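Long-range contacts in neural-cadherin (Drosophila melanogaster, PDB 3UBH), which mediates calcium-dependent, homophilic cell-cell adhesion through a string of extracellular cadherin domains, four of which make up this chain: residues I228-K233 and E279-D284; V317-P322 and D351-S356; D328-N333 and R413-N418; S343-K348 and G375-N380. All blocks are in the same frame, centred on the assembly; numbering follows the deposited sequence.

Interaction 1: residues I228-K233 and E279-D284; sequences IPENQK and ELDFED. With CA (calcium ion), chain E; CA (calcium ion), chain F.
Glu230 reaches across to Asp281, Phe282 and Glu283, and two calcium ions sit where the three acidic side chains converge. The route of the Glu230 side chain explains how one residue can serve both metals. Its CB lies 3.9 Å from the backbone N of Phe282. CG lies between the backbone N and the carbonyl carbon (chi1 73°), and from there the extended chain carries the carboxylate to the metals, CD coming 3.5 Å from CB of Phe282. At the tip the oxygens divide their work. OE1 binds the calcium of chain E at 2.6 Å and accepts the N-H of Phe282, with N 2.8 Å from OE1 and 43° out of the carboxylate plane. OE2 turns to the calcium of chain F, 2.4 Å away. Two metals and the Phe282 N-H probably fix the rotation of the carboxylate. Glu283 crosses Glu230 at about a right angle; its OE1 bridges the two ions, while its OE2 binds the chain F ion. Asp281 supplies OD2 to the chain E ion at 2.1 Å. Leu280 CD1 rests on Ile228 CD1 at 4.0 Å. Asp319 completes the chain E site and, with Asp316, Val317 and Asp353, the chain F site. The PEN and LDFE sequences thus contribute Glu230, Asp281 and Glu283 to a cadherin interdomain calcium site, LDFE matching the classical LDRE motif.

Interaction 2: residues V317-P322 and D351-S356; sequences VNDNAP and DSDSGS. With CA (calcium ion), chain G; CA (calcium ion), chain F; CA (calcium ion), chain E.
Asn318, Asp319 and Asn320 converge on Asp353, whose carboxylate joins two calcium ions. OD1 binds the ion of chain F at 2.5 Å, beside Val317 O and Asp319 OD1; OD2 binds the ion of chain G, beside Asn318 OD1 and Asn320 O. These metal-bound oxygens form the tight part around buried Asp353, Asp351 OD2 also lying 3.5 Å from CD of buried Pro322. CG of Asp353 is anti to the carbonyl carbon (chi1 -57°), which directs both oxygens at the linker. There the backbone N of Asn320 bonds to the syn lone pair of OD2 (3.0 Å), and Asn320 ND2 reaches OD1 at 3.2 Å from 45° above the carboxylate plane. Sequence and geometry identify the DXNDN linker of a cadherin meeting the DXD motif of the next domain. In that motif Asp351 grips the chain G ion with both oxygens, while its OD1 accepts the N-H of Asp353 in an Asx turn; Asn357 and Asp400 complete the site. Were Asn320 an alanine, Asp353 OD1 would probably lose its amide donor and a gap would open beside Ser352. The solvent side is looser: exposed Ser352 touches the Asn320 amide chiefly through CB, 3.5 Å from its CG.

Interaction 3: residues D328-N333 and R413-N418; sequences DYQAHN and RVYTKN
Strands 328-332 and 413-417 run parallel, their axes 4.9 Å apart and 11° from alignment, and three backbone bonds zip them together: Arg413 N to Tyr329 O, Ala331 N to Arg413 O, and Tyr415 N to Ala331 O. Above this ladder the bent side chain of Arg413 (chi3 -64°) folds back over the neighbouring strand. Its NH1 makes a salt bridge to Asp328 OD1 at 2.8 Å, the oxygen near the guanidinium plane, and NH2 adds a weak bond to the same oxygen and another weak one to Gln330 OE1. Without the guanidinium, as with an alanine at Arg413, Asp328 is likely to lack its countercharge here and Gln330 OE1 to lose its weak partner. Further along, His332 and Tyr415 lie side by side in an offset stack, ring centroids 4.7 Å apart and planes at 5°, with CE1 of His332 over a Tyr415 face near its rim. Tyr391 meets the Tyr415 ring edge-to-face. Tyr329 and Ala331 instead face the domain interior, against strand 343-350. Such parallel pairing of the second half of the split first strand, A', with the last strand, G, is a hallmark of the Greek-key beta sandwich of cadherin domains.

Interaction 4: residues S343-K348 and G375-N380; sequences SILRVK and GIIVNN
Ser343 begins the contact modestly, its OG lying 3.5 Å from CG2 of Ile376 on the outward face of the sheet. At Ile344 the backbone leaves the extended form (psi -47°), yet its N still bonds to Ile377 O at 3.0 Å, while CD1 reaches along the partner strand to the backbone of Asn379. The Asn379 amide itself is engaged elsewhere, ND2 bonding to Pro339 O. Leu345 also lies opposite Ile377, its O receiving the N-H of Ile377 at 2.9 Å, and two residues facing one make a classic beta bulge. Leu345 CG sits between the backbone N and the carbonyl carbon (chi1 81°), which brings CD2 alongside that isoleucine, 3.9 Å from Ile377 CB. Arg346, paired with Ile376 without hydrogen bonds, turns back to the outer face; its CG touches Ile376 CG1 at 4.1 Å. Val347 then comes inward. Its N bonds to Gly375 O from well above the carbonyl plane, and its CG2 meets Ile377 CD1 at 4.1 Å. Gly375 has positive phi and brings its CA to 3.4 Å from Val347 O, where a CB would collide. The chemistry is therefore two-sided: three backbone bonds join the strands, Leu345, Val347 and Ile377 join Tyr329 and Val412 in an apolar interior, and on the outer face Ser343 and Arg346 lie beside Ile376 and Val378, a mixed surface.

In the fold
The four contacts illustrate how cadherin domains are built and joined. Interaction 1 lies at the end of one domain, and interaction 2, its centre 13 Å away, joins the linker to the next; both share the calcium ions of chains E and F. Glu283 OE1 and Asp319 OD1 are fellow ligands of the chain F ion. Interactions 3 and 4 belong to the following domain, with interaction 4 nested within the loop closed by interaction 3. Their centres are 12 Å apart and their two sheets meet face to face, Tyr329 packing on Leu345 and Val347. Strand 343-350 leads from this core to the calcium-binding loop of interaction 2, whose centre is about 24 Å from that of interaction 4.

Interaction 1: residues I228-K233 and E279-D284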
loop_
_atom_site.group_PDB
_atom_site.type_symbol
_atom_site.label_atom_id
_atom_site.label_comp_id
_atom_site.label_asym_id
_atom_site.label_seq_id
_atom_site.Cartn_x
_atom_site.Cartn_y
_atom_site.Cartn_z
ATOM N N ILE A 228 11.837 4.482 4.214
ATOM C CA ILE A 228 12.011 5.785 4.858
ATOM C C ILE A 228 12.707 6.784 3.943
ATOM O O ILE A 228 13.463 6.385 3.059
ATOM C CB ILE A 228 12.784 5.675 6.195
ATOM C CG1 ILE A 228 14.209 5.143 5.972
ATOM C CG2 ILE A 228 11.998 4.824 7.207
ATOM C CD1 ILE A 228 15.079 5.144 7.223
ATOM N N PRO A 229 12.443 8.090 4.133
ATOM C CA PRO A 229 13.127 9.076 3.300
ATOM C C PRO A 229 14.549 9.377 3.773
ATOM O O PRO A 229 14.822 9.349 4.975
ATOM C CB PRO A 229 12.241 10.317 3.429
ATOM C CG PRO A 229 11.618 10.202 4.767
ATOM C CD PRO A 229 11.499 8.723 5.077
ATOM N N GLU A 230 15.428 9.680 2.817
ATOM C CA GLU A 230 16.836 10.021 3.069
ATOM C C GLU A 230 17.069 11.182 4.042
ATOM O O GLU A 230 18.171 11.347 4.569
ATOM C CB GLU A 230 17.563 10.311 1.741
ATOM C CG GLU A 230 17.207 11.649 1.081
ATOM C CD GLU A 230 18.199 12.090 0.007
ATOM O OE1 GLU A 230 19.410 11.814 0.142
ATOM O OE2 GLU A 230 17.772 12.739 -0.975
ATOM N N ASN A 231 16.041 11.986 4.273
ATOM C CA ASN A 231 16.201 13.190 5.068
ATOM C C ASN A 231 15.648 13.052 6.477
ATOM O O ASN A 231 15.511 14.047 7.196
ATOM C CB ASN A 231 15.536 14.378 4.368
ATOM C CG ASN A 231 14.014 14.271 4.336
ATOM O OD1 ASN A 231 13.435 13.191 4.513
ATOM N ND2 ASN A 231 13.361 15.398 4.101
ATOM N N GLN A 232 15.327 11.831 6.879
ATOM C CA GLN A 232 14.634 11.673 8.139
ATOM C C GLN A 232 15.602 11.637 9.333
ATOM O O GLN A 232 16.644 10.989 9.266
ATOM C CB GLN A 232 13.657 10.510 8.058
ATOM C CG GLN A 232 14.002 9.244 8.772
ATOM C CD GLN A 232 12.739 8.552 9.169
ATOM O OE1 GLN A 232 11.790 8.479 8.384
ATOM N NE2 GLN A 232 12.687 8.083 10.399
ATOM N N LYS A 233 15.255 12.361 10.400
ATOM C CA LYS A 233 16.214 12.730 11.457
ATOM C C LYS A 233 16.753 11.555 12.268
ATOM O O LYS A 233 16.088 10.530 12.408
ATOM C CB LYS A 233 15.627 13.808 12.385
ATOM N N GLU A 279 23.061 9.849 9.860
ATOM C CA GLU A 279 22.322 10.590 8.836
ATOM C C GLU A 279 22.485 9.922 7.462
ATOM O O GLU A 279 23.568 9.452 7.119
ATOM C CB GLU A 279 22.776 12.060 8.808
ATOM C CG GLU A 279 22.219 12.900 9.978
ATOM C CD GLU A 279 23.206 13.962 10.506
ATOM O OE1 GLU A 279 23.868 14.658 9.688
ATOM O OE2 GLU A 279 23.310 14.113 11.751
ATOM N N LEU A 280 21.408 9.870 6.684
ATOM C CA LEU A 280 21.440 9.194 5.382
ATOM C C LEU A 280 21.712 10.126 4.183
ATOM O O LEU A 280 21.618 11.350 4.295
ATOM C CB LEU A 280 20.138 8.434 5.159
ATOM C CG LEU A 280 19.729 7.417 6.218
ATOM C CD1 LEU A 280 18.215 7.395 6.332
ATOM C CD2 LEU A 280 20.279 6.039 5.874
ATOM N N ASP A 281 22.060 9.526 3.039
ATOM C CA ASP A 281 22.268 10.259 1.782
ATOM C C ASP A 281 22.073 9.356 0.550
ATOM O O ASP A 281 22.949 8.553 0.200
ATOM C CB ASP A 281 23.651 10.928 1.765
ATOM C CG ASP A 281 23.788 11.970 0.666
ATOM O OD1 ASP A 281 24.938 12.301 0.315
ATOM O OD2 ASP A 281 22.762 12.469 0.155
ATOM N N PHE A 282 20.913 9.500 -0.091
ATOM C CA PHE A 282 20.567 8.788 -1.323
ATOM C C PHE A 282 21.593 9.046 -2.417
ATOM O O PHE A 282 21.768 8.222 -3.313
ATOM C CB PHE A 282 19.192 9.252 -1.799
ATOM C CG PHE A 282 18.609 8.443 -2.923
ATOM C CD1 PHE A 282 17.849 7.304 -2.655
ATOM C CD2 PHE A 282 18.764 8.852 -4.245
ATOM C CE1 PHE A 282 17.282 6.569 -3.687
ATOM C CE2 PHE A 282 18.208 8.125 -5.286
ATOM C CZ PHE A 282 17.464 6.982 -5.010
ATOM N N GLU A 283 22.263 10.193 -2.332
ATOM C CA GLU A 283 23.290 10.589 -3.296
ATOM C C GLU A 283 24.676 10.003 -2.985
ATOM O O GLU A 283 25.604 10.126 -3.792
ATOM C CB GLU A 283 23.368 12.121 -3.395
ATOM C CG GLU A 283 22.310 12.754 -4.291
ATOM C CD GLU A 283 20.907 12.673 -3.711
ATOM O OE1 GLU A 283 20.660 13.244 -2.620
ATOM O OE2 GLU A 283 20.038 12.037 -4.355
ATOM N N ASP A 284 24.819 9.370 -1.823
ATOM C CA ASP A 284 26.099 8.783 -1.443
ATOM C C ASP A 284 26.198 7.335 -1.925
ATOM O O ASP A 284 25.575 6.438 -1.358
ATOM C CB ASP A 284 26.305 8.874 0.067
ATOM C CG ASP A 284 27.736 8.611 0.476
ATOM O OD1 ASP A 284 28.343 7.642 -0.025
ATOM O OD2 ASP A 284 28.254 9.381 1.309
HETATM CA CA CA E . 21.081 13.753 -0.166
HETATM CA CA CA F . 18.265 13.516 -3.227
#

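Interaction 2: residues V317-P322 and D351-S356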
loop_
_atom_site.group_PDB
_atom_site.type_symbol
_atom_site.label_atom_id
_atom_site.label_comp_id
_atom_site.label_asym_id
_atom_site.label_seq_id
_atom_site.Cartn_x
_atom_site.Cartn_y
_atom_site.Cartn_z
ATOM N N VAL A 317 14.956 12.414 -1.819
ATOM C CA VAL A 317 14.265 13.690 -1.669
ATOM C C VAL A 317 15.023 14.737 -2.474
ATOM O O VAL A 317 16.222 14.590 -2.726
ATOM C CB VAL A 317 14.083 14.142 -0.182
ATOM C CG1 VAL A 317 13.558 12.988 0.671
ATOM C CG2 VAL A 317 15.373 14.744 0.400
ATOM N N ASN A 318 14.317 15.781 -2.885
ATOM C CA ASN A 318 14.917 16.832 -3.684
ATOM C C ASN A 318 15.766 17.744 -2.805
ATOM O O ASN A 318 15.406 18.898 -2.563
ATOM C CB ASN A 318 13.833 17.627 -4.422
ATOM C CG ASN A 318 14.407 18.609 -5.424
ATOM O OD1 ASN A 318 15.299 18.272 -6.207
ATOM N ND2 ASN A 318 13.896 19.837 -5.408
ATOM N N ASP A 319 16.886 17.219 -2.317
ATOM C CA ASP A 319 17.794 18.008 -1.475
ATOM C C ASP A 319 18.906 18.708 -2.267
ATOM O O ASP A 319 19.742 19.403 -1.690
ATOM C CB ASP A 319 18.362 17.196 -0.284
ATOM C CG ASP A 319 18.955 15.851 -0.691
ATOM O OD1 ASP A 319 18.967 15.512 -1.890
ATOM O OD2 ASP A 319 19.415 15.106 0.205
ATOM N N ASN A 320 18.904 18.548 -3.585
ATOM C CA ASN A 320 19.937 19.179 -4.400
ATOM C C ASN A 320 19.419 20.171 -5.431
ATOM O O ASN A 320 18.434 19.905 -6.122
ATOM C CB ASN A 320 20.825 18.120 -5.050
ATOM C CG ASN A 320 21.819 17.536 -4.076
ATOM O OD1 ASN A 320 22.824 18.169 -3.742
ATOM N ND2 ASN A 320 21.545 16.323 -3.608
ATOM N N ALA A 321 20.086 21.318 -5.520
ATOM C CA ALA A 321 19.775 22.299 -6.554
ATOM C C ALA A 321 20.654 22.101 -7.801
ATOM O O ALA A 321 21.811 21.683 -7.684
ATOM C CB ALA A 321 19.920 23.706 -6.005
ATOM N N PRO A 322 20.103 22.378 -9.006
ATOM C CA PRO A 322 20.935 22.299 -10.220
ATOM C C PRO A 322 22.158 23.212 -10.093
ATOM O O PRO A 322 22.006 24.349 -9.645
ATOM C CB PRO A 322 20.001 22.818 -11.317
ATOM C CG PRO A 322 18.619 22.568 -10.803
ATOM C CD PRO A 322 18.708 22.758 -9.315
ATOM N N ASP A 351 22.369 18.198 -11.707
ATOM C CA ASP A 351 21.604 18.014 -10.477
ATOM C C ASP A 351 21.837 16.607 -9.940
ATOM O O ASP A 351 21.621 15.628 -10.646
ATOM C CB ASP A 351 20.111 18.242 -10.760
ATOM C CG ASP A 351 19.267 18.392 -9.488
ATOM O OD1 ASP A 351 19.491 17.660 -8.493
ATOM O OD2 ASP A 351 18.340 19.238 -9.488
ATOM N N SER A 352 22.272 16.528 -8.682
ATOM C CA SER A 352 22.609 15.266 -8.001
ATOM C C SER A 352 21.454 14.279 -7.793
ATOM O O SER A 352 21.687 13.071 -7.703
ATOM C CB SER A 352 23.203 15.561 -6.626
ATOM O OG SER A 352 24.407 16.272 -6.734
ATOM N N ASP A 353 20.230 14.793 -7.677
ATOM C CA ASP A 353 19.063 13.976 -7.348
ATOM C C ASP A 353 18.695 13.018 -8.487
ATOM O O ASP A 353 19.432 12.905 -9.475
ATOM C CB ASP A 353 17.874 14.869 -6.978
ATOM C CG ASP A 353 18.180 15.810 -5.818
ATOM O OD1 ASP A 353 18.724 15.343 -4.796
ATOM O OD2 ASP A 353 17.866 17.016 -5.921
ATOM N N SER A 354 17.569 12.323 -8.349
ATOM C CA SER A 354 17.152 11.354 -9.359
ATOM C C SER A 354 15.778 11.662 -9.945
ATOM O O SER A 354 15.099 12.577 -9.486
ATOM C CB SER A 354 17.217 9.953 -8.779
ATOM O OG SER A 354 18.497 9.766 -8.214
ATOM N N GLY A 355 15.391 10.917 -10.977
ATOM C CA GLY A 355 14.128 11.159 -11.672
ATOM C C GLY A 355 13.894 12.639 -11.918
ATOM O O GLY A 355 14.811 13.364 -12.315
ATOM N N SER A 356 12.676 13.092 -11.641
ATOM C CA SER A 356 12.290 14.471 -11.921
ATOM C C SER A 356 12.856 15.498 -10.938
ATOM O O SER A 356 12.836 16.706 -11.219
ATOM C CB SER A 356 10.771 14.599 -12.032
ATOM O OG SER A 356 10.150 14.288 -10.806
HETATM CA CA CA G . 17.173 18.567 -7.542
HETATM CA CA CA F . 18.265 13.516 -3.227
HETATM CA CA CA E . 21.081 13.753 -0.166
#

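Interaction 3: residues D328-N333 and R413-N418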
loop_
_atom_site.group_PDB
_atom_site.type_symbol
_atom_site.label_atom_id
_atom_site.label_comp_id
_atom_site.label_asym_id
_atom_site.label_seq_id
_atom_site.Cartn_x
_atom_site.Cartn_y
_atom_site.Cartn_z
ATOM N N ASP A 328 29.940 31.651 -14.217
ATOM C CA ASP A 328 29.310 32.637 -15.104
ATOM C C ASP A 328 29.710 32.397 -16.554
ATOM O O ASP A 328 30.705 31.732 -16.827
ATOM C CB ASP A 328 29.605 34.081 -14.675
ATOM C CG ASP A 328 31.076 34.376 -14.599
ATOM O OD1 ASP A 328 31.585 35.090 -15.502
ATOM O OD2 ASP A 328 31.719 33.896 -13.638
ATOM N N TYR A 329 28.911 32.916 -17.475
ATOM C CA TYR A 329 29.124 32.672 -18.892
ATOM C C TYR A 329 29.245 33.980 -19.654
ATOM O O TYR A 329 28.562 34.967 -19.354
ATOM C CB TYR A 329 27.990 31.822 -19.467
ATOM C CG TYR A 329 27.868 30.456 -18.841
ATOM C CD1 TYR A 329 27.150 30.268 -17.658
ATOM C CD2 TYR A 329 28.465 29.345 -19.432
ATOM C CE1 TYR A 329 27.045 29.004 -17.071
ATOM C CE2 TYR A 329 28.357 28.080 -18.864
ATOM C CZ TYR A 329 27.650 27.914 -17.681
ATOM O OH TYR A 329 27.556 26.658 -17.109
ATOM N N GLN A 330 30.104 33.966 -20.662
ATOM C CA GLN A 330 30.476 35.163 -21.379
ATOM C C GLN A 330 30.663 34.818 -22.855
ATOM O O GLN A 330 31.351 33.857 -23.183
ATOM C CB GLN A 330 31.789 35.652 -20.795
ATOM C CG GLN A 330 32.073 37.104 -20.973
ATOM C CD GLN A 330 33.383 37.502 -20.328
ATOM O OE1 GLN A 330 33.920 36.775 -19.492
ATOM N NE2 GLN A 330 33.897 38.664 -20.700
ATOM N N ALA A 331 30.046 35.591 -23.743
ATOM C CA ALA A 331 30.304 35.458 -25.186
ATOM C C ALA A 331 30.788 36.797 -25.717
ATOM O O ALA A 331 30.276 37.842 -25.322
ATOM C CB ALA A 331 29.066 34.999 -25.929
ATOM N N HIS A 332 31.782 36.761 -26.596
ATOM C CA HIS A 332 32.397 37.977 -27.119
ATOM C C HIS A 332 32.179 38.150 -28.614
ATOM O O HIS A 332 31.742 37.221 -29.299
ATOM C CB HIS A 332 33.897 37.960 -26.856
ATOM C CG HIS A 332 34.287 38.535 -25.536
ATOM N ND1 HIS A 332 34.491 39.888 -25.346
ATOM C CD2 HIS A 332 34.518 37.943 -24.337
ATOM C CE1 HIS A 332 34.832 40.105 -24.087
ATOM N NE2 HIS A 332 34.855 38.941 -23.453
ATOM N N ASN A 333 32.500 39.346 -29.107
ATOM C CA ASN A 333 32.492 39.645 -30.542
ATOM C C ASN A 333 31.207 39.220 -31.248
ATOM O O ASN A 333 31.247 38.766 -32.393
ATOM C CB ASN A 333 33.693 38.985 -31.232
ATOM C CG ASN A 333 35.005 39.372 -30.607
ATOM O OD1 ASN A 333 35.418 40.534 -30.678
ATOM N ND2 ASN A 333 35.683 38.396 -29.989
ATOM N N ARG A 413 27.009 37.257 -19.789
ATOM C CA ARG A 413 27.409 38.521 -20.397
ATOM C C ARG A 413 27.503 38.313 -21.893
ATOM O O ARG A 413 28.159 37.369 -22.365
ATOM C CB ARG A 413 28.760 39.012 -19.849
ATOM C CG ARG A 413 28.789 39.310 -18.338
ATOM C CD ARG A 413 30.124 39.896 -17.837
ATOM N NE ARG A 413 31.283 39.004 -17.960
ATOM C CZ ARG A 413 31.556 37.967 -17.165
ATOM N NH1 ARG A 413 30.754 37.636 -16.158
ATOM N NH2 ARG A 413 32.640 37.232 -17.388
ATOM N N VAL A 414 26.840 39.174 -22.652
ATOM C CA VAL A 414 26.989 39.138 -24.097
ATOM C C VAL A 414 27.555 40.481 -24.552
ATOM O O VAL A 414 26.887 41.502 -24.421
ATOM C CB VAL A 414 25.641 38.837 -24.809
ATOM C CG1 VAL A 414 25.812 38.812 -26.322
ATOM C CG2 VAL A 414 25.030 37.522 -24.319
ATOM N N TYR A 415 28.790 40.488 -25.055
ATOM C CA TYR A 415 29.374 41.705 -25.625
ATOM C C TYR A 415 29.125 41.757 -27.133
ATOM O O TYR A 415 29.497 40.850 -27.873
ATOM C CB TYR A 415 30.874 41.796 -25.342
ATOM C CG TYR A 415 31.280 41.970 -23.885
ATOM C CD1 TYR A 415 31.680 43.216 -23.394
ATOM C CD2 TYR A 415 31.306 40.879 -23.005
ATOM C CE1 TYR A 415 32.081 43.376 -22.057
ATOM C CE2 TYR A 415 31.705 41.029 -21.666
ATOM C CZ TYR A 415 32.094 42.277 -21.204
ATOM O OH TYR A 415 32.485 42.421 -19.891
ATOM N N THR A 416 28.493 42.822 -27.593
ATOM C CA THR A 416 28.192 42.944 -29.006
ATOM C C THR A 416 29.090 43.972 -29.695
ATOM O O THR A 416 29.804 44.734 -29.046
ATOM C CB THR A 416 26.743 43.382 -29.211
ATOM O OG1 THR A 416 26.529 44.605 -28.493
ATOM C CG2 THR A 416 25.768 42.321 -28.715
ATOM N N LYS A 417 29.029 43.993 -31.019
ATOM C CA LYS A 417 29.707 45.019 -31.795
ATOM C C LYS A 417 29.020 45.222 -33.141
ATOM O O LYS A 417 28.213 44.396 -33.552
ATOM C CB LYS A 417 31.189 44.658 -31.999
ATOM C CG LYS A 417 31.447 43.268 -32.613
ATOM C CD LYS A 417 32.634 43.312 -33.584
ATOM C CE LYS A 417 32.733 42.036 -34.403
ATOM N NZ LYS A 417 33.678 42.162 -35.536
ATOM N N ASN A 418 29.321 46.340 -33.798
ATOM C CA ASN A 418 29.055 46.502 -35.235
ATOM C C ASN A 418 30.359 46.297 -36.030
ATOM O O ASN A 418 31.345 45.859 -35.426
ATOM C CB ASN A 418 28.348 47.832 -35.555
ATOM C CG ASN A 418 29.173 49.074 -35.195
ATOM O OD1 ASN A 418 29.822 49.137 -34.156
ATOM N ND2 ASN A 418 29.129 50.077 -36.066
#

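Interaction 4: residues S343-K348 and G375-N380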
loop_
_atom_site.group_PDB
_atom_site.type_symbol
_atom_site.label_atom_id
_atom_site.label_comp_id
_atom_site.label_asym_id
_atom_site.label_seq_id
_atom_site.Cartn_x
_atom_site.Cartn_y
_atom_site.Cartn_z
ATOM N N SER A 343 22.612 30.744 -32.226
ATOM C CA SER A 343 23.236 30.268 -30.993
ATOM C C SER A 343 24.348 31.229 -30.606
ATOM O O SER A 343 25.300 31.426 -31.365
ATOM C CB SER A 343 23.801 28.858 -31.172
ATOM O OG SER A 343 22.825 27.981 -31.700
ATOM N N ILE A 344 24.210 31.844 -29.437
ATOM C CA ILE A 344 25.208 32.786 -28.940
ATOM C C ILE A 344 26.208 32.046 -28.054
ATOM O O ILE A 344 27.431 32.205 -28.191
ATOM C CB ILE A 344 24.540 33.945 -28.194
ATOM C CG1 ILE A 344 23.957 34.939 -29.203
ATOM C CG2 ILE A 344 25.527 34.647 -27.288
ATOM C CD1 ILE A 344 22.883 35.844 -28.649
ATOM N N LEU A 345 25.678 31.226 -27.154
ATOM C CA LEU A 345 26.500 30.346 -26.335
ATOM C C LEU A 345 25.644 29.222 -25.796
ATOM O O LEU A 345 24.414 29.317 -25.784
ATOM C CB LEU A 345 27.158 31.106 -25.176
ATOM C CG LEU A 345 26.350 31.407 -23.907
ATOM C CD1 LEU A 345 27.284 31.517 -22.732
ATOM C CD2 LEU A 345 25.499 32.665 -24.029
ATOM N N ARG A 346 26.307 28.166 -25.344
ATOM C CA ARG A 346 25.636 27.040 -24.730
ATOM C C ARG A 346 25.932 27.029 -23.233
ATOM O O ARG A 346 27.044 27.348 -22.794
ATOM C CB ARG A 346 26.090 25.733 -25.377
ATOM C CG ARG A 346 25.118 24.581 -25.199
ATOM C CD ARG A 346 25.851 23.262 -25.341
ATOM N NE ARG A 346 24.957 22.109 -25.245
ATOM C CZ ARG A 346 24.514 21.399 -26.284
ATOM N NH1 ARG A 346 24.872 21.713 -27.528
ATOM N NH2 ARG A 346 23.710 20.361 -26.080
ATOM N N VAL A 347 24.924 26.642 -22.461
ATOM C CA VAL A 347 24.968 26.636 -21.007
ATOM C C VAL A 347 24.599 25.233 -20.505
ATOM O O VAL A 347 23.803 24.540 -21.140
ATOM C CB VAL A 347 24.004 27.708 -20.509
ATOM C CG1 VAL A 347 23.164 27.234 -19.375
ATOM C CG2 VAL A 347 24.759 28.948 -20.153
ATOM N N LYS A 348 25.194 24.794 -19.396
ATOM C CA LYS A 348 24.841 23.496 -18.815
ATOM C C LYS A 348 24.894 23.464 -17.287
ATOM O O LYS A 348 25.777 24.057 -16.667
ATOM C CB LYS A 348 25.706 22.376 -19.395
ATOM C CG LYS A 348 25.091 20.991 -19.267
ATOM C CD LYS A 348 26.110 19.913 -19.591
ATOM C CE LYS A 348 25.453 18.563 -19.745
ATOM N NZ LYS A 348 26.132 17.787 -20.815
ATOM N N GLY A 375 20.014 23.979 -23.221
ATOM C CA GLY A 375 20.860 25.053 -22.720
ATOM C C GLY A 375 21.413 26.003 -23.767
ATOM O O GLY A 375 22.196 26.897 -23.443
ATOM N N ILE A 376 21.020 25.815 -25.024
ATOM C CA ILE A 376 21.427 26.728 -26.083
ATOM C C ILE A 376 20.739 28.086 -25.877
ATOM O O ILE A 376 19.508 28.195 -25.951
ATOM C CB ILE A 376 21.129 26.160 -27.490
ATOM C CG1 ILE A 376 21.928 24.869 -27.728
ATOM C CG2 ILE A 376 21.453 27.202 -28.561
ATOM C CD1 ILE A 376 21.571 24.117 -29.019
ATOM N N ILE A 377 21.544 29.104 -25.582
ATOM C CA ILE A 377 21.036 30.460 -25.432
ATOM C C ILE A 377 21.045 31.104 -26.806
ATOM O O ILE A 377 22.074 31.141 -27.494
ATOM C CB ILE A 377 21.851 31.294 -24.417
ATOM C CG1 ILE A 377 21.574 30.797 -22.995
ATOM C CG2 ILE A 377 21.511 32.777 -24.544
ATOM C CD1 ILE A 377 22.227 31.591 -21.921
ATOM N N VAL A 378 19.879 31.604 -27.196
ATOM C CA VAL A 378 19.658 32.068 -28.545
ATOM C C VAL A 378 19.312 33.548 -28.547
ATOM O O VAL A 378 18.993 34.137 -27.517
ATOM C CB VAL A 378 18.556 31.216 -29.224
ATOM C CG1 VAL A 378 17.220 31.962 -29.336
ATOM C CG2 VAL A 378 19.028 30.745 -30.570
ATOM N N ASN A 379 19.403 34.135 -29.726
ATOM C CA ASN A 379 18.999 35.501 -30.002
ATOM C C ASN A 379 17.471 35.562 -30.176
ATOM O O ASN A 379 16.950 35.044 -31.168
ATOM C CB ASN A 379 19.708 35.898 -31.308
ATOM C CG ASN A 379 19.362 37.278 -31.773
ATOM O OD1 ASN A 379 18.964 38.125 -30.983
ATOM N ND2 ASN A 379 19.521 37.523 -33.065
ATOM N N ASN A 380 16.755 36.177 -29.229
ATOM C CA ASN A 380 15.274 36.309 -29.337
ATOM C C ASN A 380 14.713 37.652 -29.849
ATOM O O ASN A 380 13.544 37.724 -30.226
ATOM C CB ASN A 380 14.564 35.907 -28.039
ATOM C CG ASN A 380 13.034 35.837 -28.195
ATOM O OD1 ASN A 380 12.519 35.259 -29.152
ATOM N ND2 ASN A 380 12.311 36.431 -27.249
#